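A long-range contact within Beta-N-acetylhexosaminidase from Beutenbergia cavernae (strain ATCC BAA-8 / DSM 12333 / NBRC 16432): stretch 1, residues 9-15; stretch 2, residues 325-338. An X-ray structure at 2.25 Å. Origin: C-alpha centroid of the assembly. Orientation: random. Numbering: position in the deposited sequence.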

ATOM      1  N   GLN A   9     -19.278  -8.714   3.242  1.00 35.51           N
ATOM      2  CA  GLN A   9     -18.331  -8.981   2.182  1.00 38.65           C
ATOM      3  C   GLN A   9     -17.781  -7.684   1.573  1.00 50.47           C
ATOM      4  O   GLN A   9     -16.608  -7.640   1.208  1.00 33.82           O
ATOM      5  CB  GLN A   9     -18.980  -9.854   1.116  1.00 48.23           C
ATOM      6  CG  GLN A   9     -19.206 -11.290   1.577  1.00 47.06           C
ATOM      7  CD  GLN A   9     -20.133 -12.018   0.648  1.00 52.52           C
ATOM      8  OE1 GLN A   9     -20.909 -11.388  -0.053  1.00 46.85           O
ATOM      9  NE2 GLN A   9     -20.058 -13.347   0.622  1.00 53.84           N
ATOM     10  N   ARG A  10     -18.594  -6.629   1.481  1.00 36.37           N
ATOM     11  CA  ARG A  10     -18.093  -5.360   0.937  1.00 33.86           C
ATOM     12  C   ARG A  10     -17.073  -4.729   1.884  1.00 36.53           C
ATOM     13  O   ARG A  10     -15.989  -4.321   1.457  1.00 31.05           O
ATOM     14  CB  ARG A  10     -19.244  -4.384   0.651  1.00 35.36           C
ATOM     15  CG  ARG A  10     -20.189  -4.870  -0.438  1.00 39.39           C
ATOM     16  CD  ARG A  10     -21.098  -3.767  -1.000  1.00 50.15           C
ATOM     17  NE  ARG A  10     -21.936  -3.102   0.003  1.00 39.62           N
ATOM     18  CZ  ARG A  10     -23.125  -3.537   0.440  1.00 50.01           C
ATOM     19  NH1 ARG A  10     -23.652  -4.662  -0.003  1.00 53.33           N
ATOM     20  NH2 ARG A  10     -23.807  -2.836   1.339  1.00 48.99           N
ATOM     21  N   VAL A  11     -17.400  -4.687   3.174  1.00 35.45           N
ATOM     22  CA  VAL A  11     -16.444  -4.258   4.175  1.00 43.02           C
ATOM     23  C   VAL A  11     -15.158  -5.092   4.050  1.00 34.35           C
ATOM     24  O   VAL A  11     -14.051  -4.550   4.030  1.00 32.88           O
ATOM     25  CB  VAL A  11     -17.031  -4.367   5.572  1.00 31.40           C
ATOM     26  CG1 VAL A  11     -15.939  -4.128   6.587  1.00 29.78           C
ATOM     27  CG2 VAL A  11     -18.116  -3.349   5.744  1.00 34.75           C
ATOM     28  N   GLY A  12     -15.313  -6.405   3.923  1.00 44.16           N
ATOM     29  CA  GLY A  12     -14.181  -7.302   3.802  1.00 28.54           C
ATOM     30  C   GLY A  12     -13.266  -6.895   2.671  1.00 42.18           C
ATOM     31  O   GLY A  12     -12.049  -7.001   2.785  1.00 29.60           O
ATOM     32  N   GLN A  13     -13.825  -6.368   1.590  1.00 35.89           N
ATOM     33  CA  GLN A  13     -12.971  -5.911   0.488  1.00 29.57           C
ATOM     34  C   GLN A  13     -12.070  -4.709   0.814  1.00 34.86           C
ATOM     35  O   GLN A  13     -11.132  -4.437   0.057  1.00 35.40           O
ATOM     36  CB  GLN A  13     -13.835  -5.551  -0.721  1.00 31.36           C
ATOM     37  CG  GLN A  13     -14.543  -6.712  -1.273  1.00 32.88           C
ATOM     38  CD  GLN A  13     -13.600  -7.701  -1.910  1.00 59.04           C
ATOM     39  OE1 GLN A  13     -12.764  -7.332  -2.738  1.00 33.58           O
ATOM     40  NE2 GLN A  13     -13.715  -8.964  -1.513  1.00 33.43           N
ATOM     41  N   LEU A  14     -12.400  -3.975   1.891  1.00 35.00           N
ATOM     42  CA  LEU A  14     -11.676  -2.770   2.329  1.00 27.61           C
ATOM     43  C   LEU A  14     -10.490  -3.085   3.252  1.00 30.47           C
ATOM     44  O   LEU A  14      -9.880  -2.177   3.840  1.00 33.44           O
ATOM     45  CB  LEU A  14     -12.643  -1.801   3.030  1.00 28.01           C
ATOM     46  CG  LEU A  14     -13.948  -1.469   2.290  1.00 29.26           C
ATOM     47  CD1 LEU A  14     -14.684  -0.366   3.047  1.00 30.31           C
ATOM     48  CD2 LEU A  14     -13.682  -1.049   0.833  1.00 30.20           C
ATOM     49  N   PHE A  15     -10.152  -4.369   3.385  1.00 32.24           N
ATOM     50  CA  PHE A  15      -9.023  -4.762   4.225  1.00 30.44           C
ATOM     51  C   PHE A  15      -7.980  -5.605   3.488  1.00 32.69           C
ATOM     52  O   PHE A  15      -8.301  -6.388   2.589  1.00 35.11           O
ATOM     53  CB  PHE A  15      -9.508  -5.526   5.452  1.00 25.39           C
ATOM     54  CG  PHE A  15     -10.136  -4.651   6.498  1.00 33.53           C
ATOM     55  CD1 PHE A  15     -11.469  -4.257   6.388  1.00 31.90           C
ATOM     56  CD2 PHE A  15      -9.408  -4.229   7.591  1.00 25.74           C
ATOM     57  CE1 PHE A  15     -12.061  -3.457   7.349  1.00 34.41           C
ATOM     58  CE2 PHE A  15      -9.989  -3.426   8.572  1.00 40.27           C
ATOM     59  CZ  PHE A  15     -11.319  -3.041   8.453  1.00 34.15           C
ATOM     60  N   ILE A 325     -20.122   5.792   2.526  1.00 34.33           N
ATOM     61  CA  ILE A 325     -18.679   5.881   2.318  1.00 28.01           C
ATOM     62  C   ILE A 325     -18.062   4.495   2.068  1.00 44.00           C
ATOM     63  O   ILE A 325     -17.276   4.303   1.128  1.00 33.12           O
ATOM     64  CB  ILE A 325     -18.010   6.609   3.500  1.00 34.77           C
ATOM     65  CG1 ILE A 325     -18.379   8.113   3.440  1.00 31.64           C
ATOM     66  CG2 ILE A 325     -16.465   6.383   3.491  1.00 28.64           C
ATOM     67  CD1 ILE A 325     -17.973   8.910   4.701  1.00 30.62           C
ATOM     68  N   VAL A 326     -18.428   3.539   2.904  1.00 34.64           N
ATOM     69  CA  VAL A 326     -18.046   2.142   2.722  1.00 41.03           C
ATOM     70  C   VAL A 326     -18.431   1.624   1.344  1.00 39.25           C
ATOM     71  O   VAL A 326     -17.618   1.009   0.673  1.00 40.33           O
ATOM     72  CB  VAL A 326     -18.674   1.276   3.815  1.00 30.62           C
ATOM     73  CG1 VAL A 326     -18.655  -0.190   3.432  1.00 27.97           C
ATOM     74  CG2 VAL A 326     -17.910   1.493   5.132  1.00 33.41           C
ATOM     75  N   ASP A 327     -19.653   1.895   0.895  1.00 43.41           N
ATOM     76  CA  ASP A 327     -20.094   1.386  -0.412  1.00 29.95           C
ATOM     77  C   ASP A 327     -19.289   1.955  -1.585  1.00 54.87           C
ATOM     78  O   ASP A 327     -19.025   1.241  -2.557  1.00 39.94           O
ATOM     79  CB  ASP A 327     -21.589   1.655  -0.636  1.00 34.30           C
ATOM     80  CG  ASP A 327     -22.475   0.639   0.088  1.00 53.63           C
ATOM     81  OD1 ASP A 327     -21.916  -0.362   0.568  1.00 47.42           O
ATOM     82  OD2 ASP A 327     -23.713   0.827   0.199  1.00 54.25           O
ATOM     83  N   ASP A 328     -18.896   3.224  -1.500  1.00 33.31           N
ATOM     84  CA  ASP A 328     -18.076   3.840  -2.552  1.00 35.24           C
ATOM     85  C   ASP A 328     -16.687   3.210  -2.609  1.00 31.41           C
ATOM     86  O   ASP A 328     -16.081   3.027  -3.678  1.00 42.91           O
ATOM     87  CB  ASP A 328     -17.915   5.348  -2.312  1.00 31.04           C
ATOM     88  CG  ASP A 328     -19.192   6.145  -2.584  1.00 59.43           C
ATOM     89  OD1 ASP A 328     -20.178   5.574  -3.094  1.00 45.18           O
ATOM     90  OD2 ASP A 328     -19.201   7.360  -2.286  1.00 44.07           O
ATOM     91  N   ALA A 329     -16.157   2.942  -1.422  1.00 33.97           N
ATOM     92  CA  ALA A 329     -14.838   2.370  -1.292  1.00 28.64           C
ATOM     93  C   ALA A 329     -14.820   0.966  -1.929  1.00 32.06           C
ATOM     94  O   ALA A 329     -13.937   0.652  -2.720  1.00 31.90           O
ATOM     95  CB  ALA A 329     -14.431   2.314   0.187  1.00 34.11           C
ATOM     96  N   ALA A 330     -15.828   0.150  -1.613  1.00 29.43           N
ATOM     97  CA  ALA A 330     -15.880  -1.218  -2.117  1.00 35.18           C
ATOM     98  C   ALA A 330     -15.998  -1.214  -3.627  1.00 40.90           C
ATOM     99  O   ALA A 330     -15.425  -2.068  -4.303  1.00 39.84           O
ATOM    100  CB  ALA A 330     -17.026  -1.974  -1.493  1.00 32.77           C
ATOM    101  N   ARG A 331     -16.692  -0.210  -4.163  1.00 41.14           N
ATOM    102  CA  ARG A 331     -16.852  -0.107  -5.612  1.00 36.30           C
ATOM    103  C   ARG A 331     -15.496   0.182  -6.274  1.00 51.02           C
ATOM    104  O   ARG A 331     -15.235  -0.357  -7.335  1.00 38.55           O
ATOM    105  CB  ARG A 331     -17.882   0.980  -5.974  1.00 41.02           C
ATOM    106  CG  ARG A 331     -18.884   0.583  -7.019  1.00 59.58           C
ATOM    107  CD  ARG A 331     -19.985   1.650  -7.226  1.00 55.97           C
ATOM    108  NE  ARG A 331     -20.887   1.700  -6.085  1.00 71.22           N
ATOM    109  CZ  ARG A 331     -21.048   2.756  -5.303  1.00 55.64           C
ATOM    110  NH1 ARG A 331     -20.372   3.874  -5.568  1.00 67.17           N
ATOM    111  NH2 ARG A 331     -21.906   2.701  -4.274  1.00 52.51           N
ATOM    112  N   ARG A 332     -14.639   1.012  -5.662  1.00 31.13           N
ATOM    113  CA  ARG A 332     -13.297   1.260  -6.235  1.00 50.72           C
ATOM    114  C   ARG A 332     -12.464   0.009  -6.208  1.00 43.56           C
ATOM    115  O   ARG A 332     -11.718  -0.277  -7.152  1.00 50.78           O
ATOM    116  CB  ARG A 332     -12.539   2.358  -5.497  1.00 31.16           C
ATOM    117  CG  ARG A 332     -13.280   3.698  -5.549  1.00 47.49           C
ATOM    118  CD  ARG A 332     -12.533   4.823  -4.889  1.00 31.12           C
ATOM    119  NE  ARG A 332     -13.430   5.942  -4.678  1.00 45.14           N
ATOM    120  CZ  ARG A 332     -13.922   6.316  -3.503  1.00 50.68           C
ATOM    121  NH1 ARG A 332     -13.552   5.692  -2.393  1.00 42.68           N
ATOM    122  NH2 ARG A 332     -14.760   7.354  -3.433  1.00 53.17           N
ATOM    123  N   VAL A 333     -12.583  -0.728  -5.113  1.00 32.18           N
ATOM    124  CA  VAL A 333     -11.810  -1.939  -4.967  1.00 32.30           C
ATOM    125  C   VAL A 333     -12.262  -2.997  -5.989  1.00 38.09           C
ATOM    126  O   VAL A 333     -11.417  -3.573  -6.675  1.00 37.24           O
ATOM    127  CB  VAL A 333     -11.886  -2.464  -3.555  1.00 33.24           C
ATOM    128  CG1 VAL A 333     -11.189  -3.837  -3.472  1.00 27.09           C
ATOM    129  CG2 VAL A 333     -11.246  -1.448  -2.589  1.00 27.28           C
ATOM    130  N   LEU A 334     -13.575  -3.209  -6.144  1.00 36.74           N
ATOM    131  CA  LEU A 334     -14.025  -4.197  -7.118  1.00 46.88           C
ATOM    132  C   LEU A 334     -13.649  -3.771  -8.537  1.00 59.25           C
ATOM    133  O   LEU A 334     -13.245  -4.596  -9.357  1.00 58.73           O
ATOM    134  CB  LEU A 334     -15.532  -4.436  -7.009  1.00 38.50           C
ATOM    135  CG  LEU A 334     -15.940  -4.970  -5.640  1.00 48.01           C
ATOM    136  CD1 LEU A 334     -17.442  -4.990  -5.512  1.00 38.99           C
ATOM    137  CD2 LEU A 334     -15.385  -6.350  -5.418  1.00 37.97           C
ATOM    138  N   ALA A 335     -13.765  -2.484  -8.833  1.00 36.25           N
ATOM    139  CA  ALA A 335     -13.384  -1.995 -10.161  1.00 44.02           C
ATOM    140  C   ALA A 335     -11.886  -2.181 -10.429  1.00 43.28           C
ATOM    141  O   ALA A 335     -11.496  -2.466 -11.549  1.00 44.85           O
ATOM    142  CB  ALA A 335     -13.753  -0.549 -10.315  1.00 37.68           C
ATOM    143  N   ALA A 336     -11.041  -2.019  -9.408  1.00 38.91           N
ATOM    144  CA  ALA A 336      -9.617  -2.265  -9.608  1.00 34.40           C
ATOM    145  C   ALA A 336      -9.382  -3.764  -9.830  1.00 57.20           C
ATOM    146  O   ALA A 336      -8.404  -4.153 -10.433  1.00 41.52           O
ATOM    147  CB  ALA A 336      -8.805  -1.762  -8.422  1.00 43.11           C
ATOM    148  N   LYS A 337     -10.275  -4.613  -9.334  1.00 42.15           N
ATOM    149  CA  LYS A 337     -10.169  -6.044  -9.607  1.00 46.99           C
ATOM    150  C   LYS A 337     -10.882  -6.491 -10.898  1.00 54.24           C
ATOM    151  O   LYS A 337     -10.924  -7.686 -11.198  1.00 46.80           O
ATOM    152  CB  LYS A 337     -10.723  -6.839  -8.432  1.00 40.78           C
ATOM    153  CG  LYS A 337      -9.962  -6.626  -7.134  1.00 32.63           C
ATOM    154  CD  LYS A 337     -10.666  -7.380  -5.990  1.00 35.42           C
ATOM    155  CE  LYS A 337      -9.794  -7.408  -4.756  1.00 36.71           C
ATOM    156  NZ  LYS A 337     -10.285  -8.300  -3.690  1.00 32.51           N
ATOM    157  N   GLY A 338     -11.446  -5.542 -11.648  1.00 51.36           N
ATOM    158  CA  GLY A 338     -12.174  -5.847 -12.875  1.00 49.07           C
ATOM    159  C   GLY A 338     -13.507  -6.567 -12.658  1.00 69.98           C
ATOM    160  O   GLY A 338     -13.933  -7.364 -13.499  1.00 75.72           O
TER

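Leu-14 forms the apolar centre of this contact, which joins parts of one chain more than 300 residues apart and buries 491 Å² counted over both sides. Its CA-to-CB bond runs sideways to the second stretch, but with chi1 in m and chi2 in t the branched end comes nearer and settles on the helix of the second stretch, which runs on to Ala-336. Leu-14 CD2 lies 3.5 Å from Ala-329 CB and equally 3.5 Å from the backbone N of Ala-330, and it reaches Val-333 CG2 at 4.2 Å; Leu-14 CD1 meets Val-326 CG1 at 4.0 Å. Val-326, Ala-329, Ala-330 and Val-333 recur at the three- and four-residue spacing of a helix, so they line up along one side of it. The two alanines suit this row because a lone methyl lets the leucine come right up to the helix backbone. The Ala-330 N that it covers loses nothing by being shielded from water, since it already donates to Val-326 O at 3.0 Å.

Val-326 also packs on Val-11, Val-326 CG1 to Val-11 CG2 at 4.0 Å, both valines having chi1 in t. Close by, the closest pair of CA atoms across the contact is Arg-10 CA and Ala-330 CA, 5.6 Å apart. The small Ala-330 side chain accommodates this: its CB points toward the first stretch and sits 3.9 Å from both Arg-10 CB and Arg-10 O.

Polar groups close the contact at two places. The CA-to-CB bond of Arg-10 points toward the helix, and after its aliphatic part passes Ala-330 the side chain turns its guanidinium to Asp-327, whose own end comes nearer although its CA-to-CB bond runs sideways. Arg-10 NE donates to Asp-327 OD1 at 2.8 Å in a salt bridge, and a weak bond from Arg-10 NH2 reaches the same OD1 at 3.2 Å. The carboxylate oxygen lies at the guanidinium edge, near its plane, where the N-H groups point.

At the other place, Gln-13 folds its side chain with chi1 and chi2 both in m. Lys-337 NZ donates to Gln-13 OE1 at 2.8 Å, the nearly extended lysine carrying its charge back from beyond the helix end to the amide oxygen of a buried residue. Apolar carbons also lie near the acceptor: Gln-13 OE1 is 3.9 Å from both Val-333 CG1 and Leu-334 CD2. Separately, Gln-13 O lies 3.6 Å from Val-333 CG1.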